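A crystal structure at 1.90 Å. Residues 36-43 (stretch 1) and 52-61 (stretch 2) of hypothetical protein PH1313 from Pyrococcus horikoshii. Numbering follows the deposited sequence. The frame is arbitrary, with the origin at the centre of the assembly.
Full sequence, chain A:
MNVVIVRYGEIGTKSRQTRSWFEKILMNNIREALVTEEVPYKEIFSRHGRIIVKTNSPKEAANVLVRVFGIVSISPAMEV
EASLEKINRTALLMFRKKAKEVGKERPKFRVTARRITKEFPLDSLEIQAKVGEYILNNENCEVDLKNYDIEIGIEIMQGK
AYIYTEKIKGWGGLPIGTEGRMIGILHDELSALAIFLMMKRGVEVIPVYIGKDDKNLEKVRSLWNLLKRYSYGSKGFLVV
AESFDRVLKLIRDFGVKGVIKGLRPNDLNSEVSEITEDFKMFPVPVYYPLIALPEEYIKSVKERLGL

Stretch 1 36-43: TEEVPYKE
Stretch 2, residues 52-61: IVKTNSPKEA

The contact is a short antiparallel backbone pairing at one end, reinforced by a salt bridge and a threonine hydroxyl, that gives way to a small apolar contact beside the start of a helix at the other; together the two stretches bury 549 Å². Stretch 1 leaves a helix at Glu37 (phi/psi -88/6), passes through Glu38 with positive phi (55/44), then runs extended through Val39, Pro40 and Tyr41 (-97/119, -67/148, -161/148). Lys42 (-90/-46) interrupts the extension before Glu43 (-150/159) enters the sheet. Stretch 2 runs the opposite way: strand 52-54, extended Thr55 (-160/148), a turn at Asn56 (-90/5) and Ser57 (-126/55), then helix from Pro58. CA atoms lie 5.0 Å apart for Glu43 and Lys54, 4.2 Å for Tyr41 and Thr55, and 6.2 Å for Val39 and Ala61.

Glu43 and Lys54 form the hydrogen-bonded antiparallel pair. Lys54 N donates to Glu43 O at 2.8 Å; in return Lys54 O accepts Lys42 N at 2.7 Å (angle 154°) and, weakly, Glu43 N at 3.4 Å. The carbonyl thus serves two successive amides where Lys42 departs from extended geometry. Glu43 O also receives a CA-H contact from Val53 CA at 3.4 Å. Both side chains of the pair lie on the same face of the sheet, so their opposite charges can meet: Glu43 (chi1 m, chi2 t, chi3 66°) brings OE2 to 3.1 Å from NZ of Lys54, whose chain is m, then t throughout.

One step along, Thr55 (chi1 t) donates OG1 to Pro40 O at 2.6 Å and accepts Ser57 N at 2.9 Å, so the single hydroxyl of buried Thr55 ties the two stretches together and braces the turn. Proline lacks an amide hydrogen, but its carbonyl remains free to accept this bond. Tyr41 (chi1 p, chi2 87°) packs through its base, CB 4.1 Å from Val53 CG1, while the end of its side chain leads away. The end of the Lys42 side chain (m, t, t, m) reaches Asn56 (chi1 m, chi2 -45°), with Lys42 CE 3.4 Å from Asn56 ND2.

Val39 (chi1 t) points toward stretch 2 and is buried, its CG1 3.9 Å from Ala61 CB and 4.2 Å from Ser57 CB; the small alanine and serine side chains lie close to its methyl. The first helical turn is closed by Ala61 N to Ser57 O at 2.9 Å. Glu60 (t, t, chi3 -38°) extends toward stretch 1, OE2 coming 3.5 Å from Val39 CG2.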

# COMPACT_ATOMS: atom_id res chain seq x y z
N THR A 36 -24.93 6.03 6.93
CA THR A 36 -25.16 4.66 7.34
C THR A 36 -26.20 4.58 8.47
O THR A 36 -27.06 3.71 8.46
CB THR A 36 -23.85 3.99 7.82
OG1 THR A 36 -22.92 3.96 6.74
CG2 THR A 36 -24.11 2.57 8.29
N GLU A 37 -26.11 5.50 9.42
CA GLU A 37 -27.04 5.52 10.55
C GLU A 37 -28.30 6.33 10.24
O GLU A 37 -29.15 6.54 11.11
CB GLU A 37 -26.36 6.11 11.79
CG GLU A 37 -25.13 5.34 12.26
CD GLU A 37 -25.46 3.92 12.70
OE1 GLU A 37 -26.36 3.75 13.54
OE2 GLU A 37 -24.80 2.98 12.20
N GLU A 38 -28.43 6.78 9.00
CA GLU A 38 -29.57 7.57 8.56
C GLU A 38 -29.81 8.83 9.40
O GLU A 38 -30.95 9.13 9.77
CB GLU A 38 -30.84 6.72 8.52
CG GLU A 38 -30.75 5.51 7.60
CD GLU A 38 -32.10 4.95 7.21
OE1 GLU A 38 -33.05 5.00 8.03
OE2 GLU A 38 -32.22 4.43 6.08
N VAL A 39 -28.74 9.55 9.71
CA VAL A 39 -28.86 10.79 10.46
C VAL A 39 -28.85 11.91 9.43
O VAL A 39 -27.88 12.08 8.68
CB VAL A 39 -27.68 11.00 11.43
CG1 VAL A 39 -27.85 12.32 12.17
CG2 VAL A 39 -27.59 9.85 12.42
N PRO A 40 -29.93 12.70 9.37
CA PRO A 40 -30.03 13.81 8.41
C PRO A 40 -29.02 14.91 8.73
O PRO A 40 -28.69 15.14 9.89
CB PRO A 40 -31.47 14.30 8.58
CG PRO A 40 -32.19 13.12 9.20
CD PRO A 40 -31.16 12.59 10.16
N TYR A 41 -28.53 15.58 7.69
CA TYR A 41 -27.59 16.68 7.84
C TYR A 41 -27.62 17.50 6.55
O TYR A 41 -27.86 16.95 5.48
CB TYR A 41 -26.17 16.16 8.12
CG TYR A 41 -25.50 15.50 6.94
CD1 TYR A 41 -24.77 16.25 6.02
CD2 TYR A 41 -25.59 14.13 6.75
CE1 TYR A 41 -24.14 15.65 4.94
CE2 TYR A 41 -24.96 13.51 5.67
CZ TYR A 41 -24.24 14.28 4.77
OH TYR A 41 -23.62 13.68 3.71
N LYS A 42 -27.40 18.80 6.68
CA LYS A 42 -27.42 19.71 5.54
C LYS A 42 -26.07 19.86 4.87
O LYS A 42 -25.97 19.83 3.64
CB LYS A 42 -27.91 21.09 5.98
CG LYS A 42 -29.30 21.11 6.61
CD LYS A 42 -29.54 22.46 7.28
CE LYS A 42 -30.95 22.57 7.84
NZ LYS A 42 -31.98 22.59 6.76
N GLU A 43 -25.03 20.06 5.68
CA GLU A 43 -23.67 20.24 5.16
C GLU A 43 -22.61 19.75 6.12
O GLU A 43 -22.85 19.63 7.33
CB GLU A 43 -23.35 21.72 4.94
CG GLU A 43 -24.24 22.51 4.02
CD GLU A 43 -23.72 23.93 3.90
OE1 GLU A 43 -22.62 24.11 3.33
OE2 GLU A 43 -24.41 24.86 4.37
N ILE A 52 -17.51 21.38 10.87
CA ILE A 52 -18.84 21.73 11.29
C ILE A 52 -19.83 20.89 10.50
O ILE A 52 -19.73 20.80 9.27
CB ILE A 52 -19.16 23.23 11.01
CG1 ILE A 52 -18.21 24.13 11.82
CG2 ILE A 52 -20.62 23.53 11.35
CD1 ILE A 52 -18.39 24.06 13.33
N VAL A 53 -20.75 20.26 11.21
CA VAL A 53 -21.79 19.46 10.58
C VAL A 53 -23.09 20.22 10.80
O VAL A 53 -23.56 20.32 11.92
CB VAL A 53 -21.94 18.07 11.24
CG1 VAL A 53 -23.08 17.30 10.57
CG2 VAL A 53 -20.65 17.29 11.13
N LYS A 54 -23.65 20.80 9.74
CA LYS A 54 -24.92 21.51 9.88
C LYS A 54 -26.02 20.46 9.83
O LYS A 54 -26.16 19.76 8.83
CB LYS A 54 -25.13 22.53 8.75
CG LYS A 54 -24.36 23.83 8.90
CD LYS A 54 -24.68 24.76 7.73
CE LYS A 54 -23.99 26.10 7.86
NZ LYS A 54 -24.18 26.93 6.62
N THR A 55 -26.79 20.35 10.91
CA THR A 55 -27.87 19.37 11.00
C THR A 55 -28.91 19.71 12.06
O THR A 55 -28.59 20.29 13.10
CB THR A 55 -27.32 17.98 11.33
OG1 THR A 55 -28.41 17.08 11.58
CG2 THR A 55 -26.43 18.03 12.58
N ASN A 56 -30.16 19.33 11.80
CA ASN A 56 -31.23 19.58 12.75
C ASN A 56 -31.38 18.41 13.72
O ASN A 56 -32.29 18.39 14.53
CB ASN A 56 -32.56 19.86 12.02
CG ASN A 56 -32.57 21.20 11.32
OD1 ASN A 56 -32.15 22.21 11.88
ND2 ASN A 56 -33.06 21.22 10.08
N SER A 57 -30.47 17.44 13.61
CA SER A 57 -30.45 16.28 14.50
C SER A 57 -29.04 16.22 15.10
O SER A 57 -28.36 15.20 15.02
CB SER A 57 -30.73 14.99 13.72
OG SER A 57 -31.99 15.02 13.08
N PRO A 58 -28.60 17.32 15.74
CA PRO A 58 -27.26 17.39 16.34
C PRO A 58 -26.94 16.38 17.44
O PRO A 58 -25.84 15.83 17.47
CB PRO A 58 -27.19 18.84 16.84
CG PRO A 58 -28.60 19.11 17.25
CD PRO A 58 -29.40 18.50 16.10
N LYS A 59 -27.89 16.14 18.33
CA LYS A 59 -27.67 15.18 19.41
C LYS A 59 -27.45 13.78 18.83
O LYS A 59 -26.55 13.04 19.24
CB LYS A 59 -28.87 15.19 20.35
CG LYS A 59 -28.55 14.88 21.81
CD LYS A 59 -28.12 13.44 22.01
CE LYS A 59 -27.95 13.13 23.49
NZ LYS A 59 -27.63 11.69 23.74
N GLU A 60 -28.28 13.42 17.85
CA GLU A 60 -28.18 12.11 17.21
C GLU A 60 -26.88 11.98 16.43
O GLU A 60 -26.24 10.93 16.44
CB GLU A 60 -29.36 11.89 16.27
CG GLU A 60 -29.52 10.44 15.84
CD GLU A 60 -30.72 10.23 14.95
OE1 GLU A 60 -31.77 10.87 15.21
OE2 GLU A 60 -30.63 9.42 14.00
N ALA A 61 -26.50 13.04 15.73
CA ALA A 61 -25.26 13.03 14.95
C ALA A 61 -24.07 12.88 15.89
O ALA A 61 -23.17 12.07 15.65
CB ALA A 61 -25.14 14.32 14.15